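Local coordinates for protein 4-hydroxybutyrate CoA-transferase (Porphyromonas gingivalis, PDB 3EH7) that probably transfers coenzyme A from an acyl-CoA to a free carboxylate such as acetate, at residues Ser13-Ala18 with Asp178-Ala183; Gln41-Ala46 with Leu154-Ile159. All coordinates share one frame; numbering follows the deposited sequence.

Both contacts belong to the N-terminal acetyl-CoA hydrolase/transferase domain and meet on one parallel sheet, their centres about 8 Å apart. Interaction 1 adds the short strand 15-16 to the edge of strand 179-183; interaction 2 sets the start of helix 41-49 over strand 154-160, the next strand inward. Along the chain the order is 13-18, 41-46, 154-159, 178-183, so the helix-strand pair of interaction 2 falls between the two halves of interaction 1. The contacts also touch directly: Asp178 OD2 lies 2.8 Å from Val155 N, a probable hydrogen bond, and Ala18 CB packs on Ser42 O. Together they build the edge of the sheet and part of the helical layer over it.

Interaction 1. Residues Ser13-Ala18 with Asp178-Ala183; sequences SRIVSA and DYIVMA
Ile15 pairs with Ile180 in parallel. Ile180 N donates to Arg14 O (2.9 Å) from above the carbonyl plane, and Val16 N gives a hydrogen to Ile180 O (2.8 Å), nearly in line with its C=O bond. From Ile15, CB lies near Ile180 O; CG1, beside the backbone N (chi1 -71°), rests on Ile180 CG2 at 3.9 Å; CG2 meets Met182 CG at 3.8 Å; and CD1, at the tip, reaches both CG and SE of selenomethionine Met182. The short, weakly bonded strand 15-16 is thereby the outermost strand, within this chain, of the parallel sheet of an alpha/beta domain, consistent with the family's Rossmann-like clan; strand 154-160 lies beyond 179-183. Past Val16 the chains separate, and a water bridges them, donating to Val16 O (2.8 Å) and accepting from Met182 N (2.7 Å). On the sheet face opposite Ile15, Val16 CG1 touches Tyr179 CD1 obliquely, and Ala18 CB, in the first turn of helix 18-22, meets Val181 CG1 at 3.9 Å. Arg14 runs its CB, CG and CD past Asp178 O; Ile180 CD1 lies over one guanidinium face, 4.1 Å above its plane and offset toward the rim, while NH1 bonds to Ile174 O and Leu177 O.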
# COMPACT_ATOMS: atom_id res chain seq x y z
N SER A 13 47.14 5.09 6.45
CA SER A 13 47.38 4.60 5.09
C SER A 13 46.24 4.90 4.14
O SER A 13 46.49 5.12 2.96
CB SER A 13 47.68 3.09 5.12
OG SER A 13 46.79 2.38 5.97
N ARG A 14 45.01 4.96 4.66
CA ARG A 14 43.81 5.19 3.84
C ARG A 14 43.23 6.61 3.95
O ARG A 14 42.24 6.92 3.32
CB ARG A 14 42.71 4.20 4.22
CG ARG A 14 42.92 2.80 3.68
CD ARG A 14 41.84 1.86 4.19
NE ARG A 14 42.07 1.50 5.59
CZ ARG A 14 41.12 1.32 6.51
NH1 ARG A 14 39.83 1.48 6.19
NH2 ARG A 14 41.47 1.00 7.77
N ILE A 15 43.87 7.45 4.77
CA ILE A 15 43.40 8.82 5.02
C ILE A 15 43.90 9.70 3.87
O ILE A 15 45.07 9.71 3.55
CB ILE A 15 43.83 9.35 6.42
CG1 ILE A 15 43.04 8.63 7.51
CG2 ILE A 15 43.61 10.85 6.56
CD1 ILE A 15 43.41 9.02 8.93
N VAL A 16 42.98 10.40 3.23
CA VAL A 16 43.33 11.23 2.07
C VAL A 16 42.52 12.51 2.14
O VAL A 16 41.61 12.63 2.95
CB VAL A 16 43.03 10.52 0.71
CG1 VAL A 16 43.73 9.17 0.62
CG2 VAL A 16 41.55 10.38 0.51
N SER A 17 42.85 13.46 1.28
CA SER A 17 42.07 14.67 1.19
C SER A 17 40.77 14.34 0.47
O SER A 17 40.71 13.34 -0.26
CB SER A 17 42.84 15.74 0.42
OG SER A 17 42.77 15.48 -0.96
N ALA A 18 39.76 15.20 0.67
CA ALA A 18 38.46 15.10 -0.01
C ALA A 18 38.62 15.03 -1.53
O ALA A 18 37.93 14.25 -2.20
CB ALA A 18 37.56 16.30 0.35
N ASP A 178 37.22 2.32 1.90
CA ASP A 178 38.31 2.34 0.92
C ASP A 178 39.13 3.61 1.07
O ASP A 178 40.36 3.58 1.01
CB ASP A 178 37.76 2.20 -0.49
CG ASP A 178 36.99 0.92 -0.66
OD1 ASP A 178 37.63 -0.13 -0.57
OD2 ASP A 178 35.76 0.95 -0.81
N TYR A 179 38.45 4.73 1.29
CA TYR A 179 39.14 5.96 1.65
C TYR A 179 38.49 6.63 2.82
O TYR A 179 37.29 6.50 3.03
CB TYR A 179 39.19 6.93 0.48
CG TYR A 179 39.81 6.31 -0.73
CD1 TYR A 179 41.19 6.35 -0.92
CD2 TYR A 179 39.02 5.67 -1.68
CE1 TYR A 179 41.77 5.77 -2.04
CE2 TYR A 179 39.59 5.08 -2.80
CZ TYR A 179 40.95 5.13 -2.98
OH TYR A 179 41.50 4.56 -4.09
N ILE A 180 39.33 7.30 3.60
CA ILE A 180 38.90 8.06 4.76
C ILE A 180 39.27 9.54 4.56
O ILE A 180 40.42 9.88 4.30
CB ILE A 180 39.54 7.55 6.05
CG1 ILE A 180 39.04 6.14 6.36
CG2 ILE A 180 39.20 8.47 7.21
CD1 ILE A 180 39.97 5.39 7.35
N VAL A 181 38.28 10.40 4.68
CA VAL A 181 38.50 11.82 4.56
C VAL A 181 38.22 12.47 5.92
O VAL A 181 37.08 12.42 6.41
CB VAL A 181 37.57 12.39 3.48
CG1 VAL A 181 37.65 13.91 3.47
CG2 VAL A 181 37.94 11.79 2.12
N MSE A 182 39.24 13.04 6.55
CA MSE A 182 39.02 13.65 7.87
C MSE A 182 38.32 15.01 7.75
O MSE A 182 38.52 15.75 6.78
CB MSE A 182 40.34 13.76 8.67
CG MSE A 182 41.06 12.41 8.98
SE MSE A 182 39.92 11.06 9.77
CE MSE A 182 39.44 12.08 11.38
N ALA A 183 37.48 15.33 8.72
CA ALA A 183 36.80 16.63 8.72
C ALA A 183 36.47 17.14 10.14
O ALA A 183 36.52 16.40 11.12
CB ALA A 183 35.55 16.55 7.89
O HOH W 1 41.64 13.77 5.46

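Interaction 2. Residues Gln41-Ala46 with Leu154-Ile159; sequences QSCVDA and LVIGEI
Cys43 and Glu158 are the nearest CA pair, 7.5 Å apart, where helix 41-46 passes 9.2 Å from the axis of strand 154-159 with the two directions 122° apart. Glu158 spans the gap. Its CG stands anti to the backbone N (chi1 -175°) and the chain stays extended beyond it, delivering the carboxylate to the first turn of the helix. There each oxygen takes one backbone N-H on its syn side: OE2 accepts from Ser42 N at 3.1 Å, and OE1 from Cys43 N at 2.9 Å. The donors both lie somewhat out of the carboxylate plane, so the grip is two-pronged but not flat. Ser42 CB sits against the same group, 3.6 Å from OE1, and Cys43 SG approaches OE1 to 3.1 Å. SG also rests on Ile156 CG2 at 4.0 Å, an apolar contact two residues back on the same face of the strand. Tyr185 OH adds a further bond to OE2 and also bonds to Gln41 N, extending the polar cluster around this buried acid. The positive end of the helix dipole would be expected to favour the charged form of Glu158. Cys43 also packs on Val181 and Ile124, from the strands flanking 154-160, and on Val22 of helix 18-22. A helix lies over a parallel sheet here as in Rossmann-like alpha/beta domains, with a strand glutamate binding N-H groups at the helix N-terminus.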
# COMPACT_ATOMS: atom_id res chain seq x y z
N GLN A 41 29.84 17.14 3.69
CA GLN A 41 30.10 18.45 3.11
C GLN A 41 31.46 18.60 2.43
O GLN A 41 31.53 19.24 1.37
CB GLN A 41 29.91 19.56 4.15
CG GLN A 41 28.50 19.65 4.67
CD GLN A 41 28.37 20.58 5.85
OE1 GLN A 41 29.07 21.61 5.93
NE2 GLN A 41 27.47 20.23 6.79
N SER A 42 32.54 18.05 3.00
CA SER A 42 33.88 18.17 2.38
C SER A 42 33.97 17.47 1.03
O SER A 42 34.55 18.01 0.07
CB SER A 42 34.99 17.62 3.27
OG SER A 42 34.95 18.26 4.52
N CYS A 43 33.41 16.27 0.94
CA CYS A 43 33.46 15.54 -0.32
C CYS A 43 32.55 16.17 -1.35
O CYS A 43 32.89 16.19 -2.53
CB CYS A 43 33.11 14.07 -0.13
SG CYS A 43 34.43 13.17 0.75
N VAL A 44 31.41 16.70 -0.93
CA VAL A 44 30.52 17.38 -1.86
C VAL A 44 31.23 18.59 -2.45
O VAL A 44 31.15 18.81 -3.65
CB VAL A 44 29.18 17.80 -1.23
CG1 VAL A 44 28.48 18.86 -2.11
CG2 VAL A 44 28.28 16.60 -1.08
N ASP A 45 31.94 19.36 -1.62
CA ASP A 45 32.69 20.50 -2.13
C ASP A 45 33.73 20.08 -3.15
O ASP A 45 33.89 20.72 -4.18
CB ASP A 45 33.42 21.24 -1.01
CG ASP A 45 32.49 22.05 -0.14
OD1 ASP A 45 31.28 22.08 -0.41
OD2 ASP A 45 32.98 22.67 0.82
N ALA A 46 34.45 19.00 -2.84
CA ALA A 46 35.42 18.44 -3.78
C ALA A 46 34.74 17.98 -5.07
O ALA A 46 35.28 18.18 -6.16
CB ALA A 46 36.20 17.30 -3.12
N LEU A 154 32.72 0.95 -3.95
CA LEU A 154 33.71 1.87 -3.36
C LEU A 154 33.03 2.69 -2.27
O LEU A 154 31.94 3.22 -2.48
CB LEU A 154 34.29 2.82 -4.43
CG LEU A 154 35.36 3.85 -4.03
CD1 LEU A 154 36.74 3.23 -3.78
CD2 LEU A 154 35.48 4.93 -5.10
N VAL A 155 33.67 2.76 -1.11
CA VAL A 155 33.13 3.43 0.03
C VAL A 155 34.13 4.47 0.51
O VAL A 155 35.31 4.15 0.81
CB VAL A 155 32.79 2.43 1.18
CG1 VAL A 155 32.18 3.18 2.37
CG2 VAL A 155 31.83 1.34 0.68
N ILE A 156 33.67 5.71 0.54
CA ILE A 156 34.41 6.83 1.11
C ILE A 156 33.71 7.22 2.41
O ILE A 156 32.50 7.53 2.40
CB ILE A 156 34.42 8.06 0.19
CG1 ILE A 156 35.03 7.70 -1.15
CG2 ILE A 156 35.15 9.22 0.86
CD1 ILE A 156 34.70 8.69 -2.25
N GLY A 157 34.45 7.16 3.51
CA GLY A 157 33.96 7.56 4.81
C GLY A 157 34.50 8.92 5.18
O GLY A 157 35.72 9.09 5.27
N GLU A 158 33.61 9.87 5.40
CA GLU A 158 34.01 11.22 5.82
C GLU A 158 33.87 11.29 7.32
O GLU A 158 32.76 11.44 7.83
CB GLU A 158 33.14 12.28 5.14
CG GLU A 158 33.57 13.71 5.43
CD GLU A 158 32.97 14.73 4.48
OE1 GLU A 158 33.15 14.58 3.25
OE2 GLU A 158 32.31 15.68 4.96
N ILE A 159 34.99 11.17 8.04
CA ILE A 159 34.95 11.14 9.50
C ILE A 159 35.03 12.55 10.08
O ILE A 159 36.07 13.21 10.06
CB ILE A 159 36.06 10.23 10.09
CG1 ILE A 159 35.92 8.81 9.54
CG2 ILE A 159 35.96 10.20 11.60
CD1 ILE A 159 36.78 7.76 10.28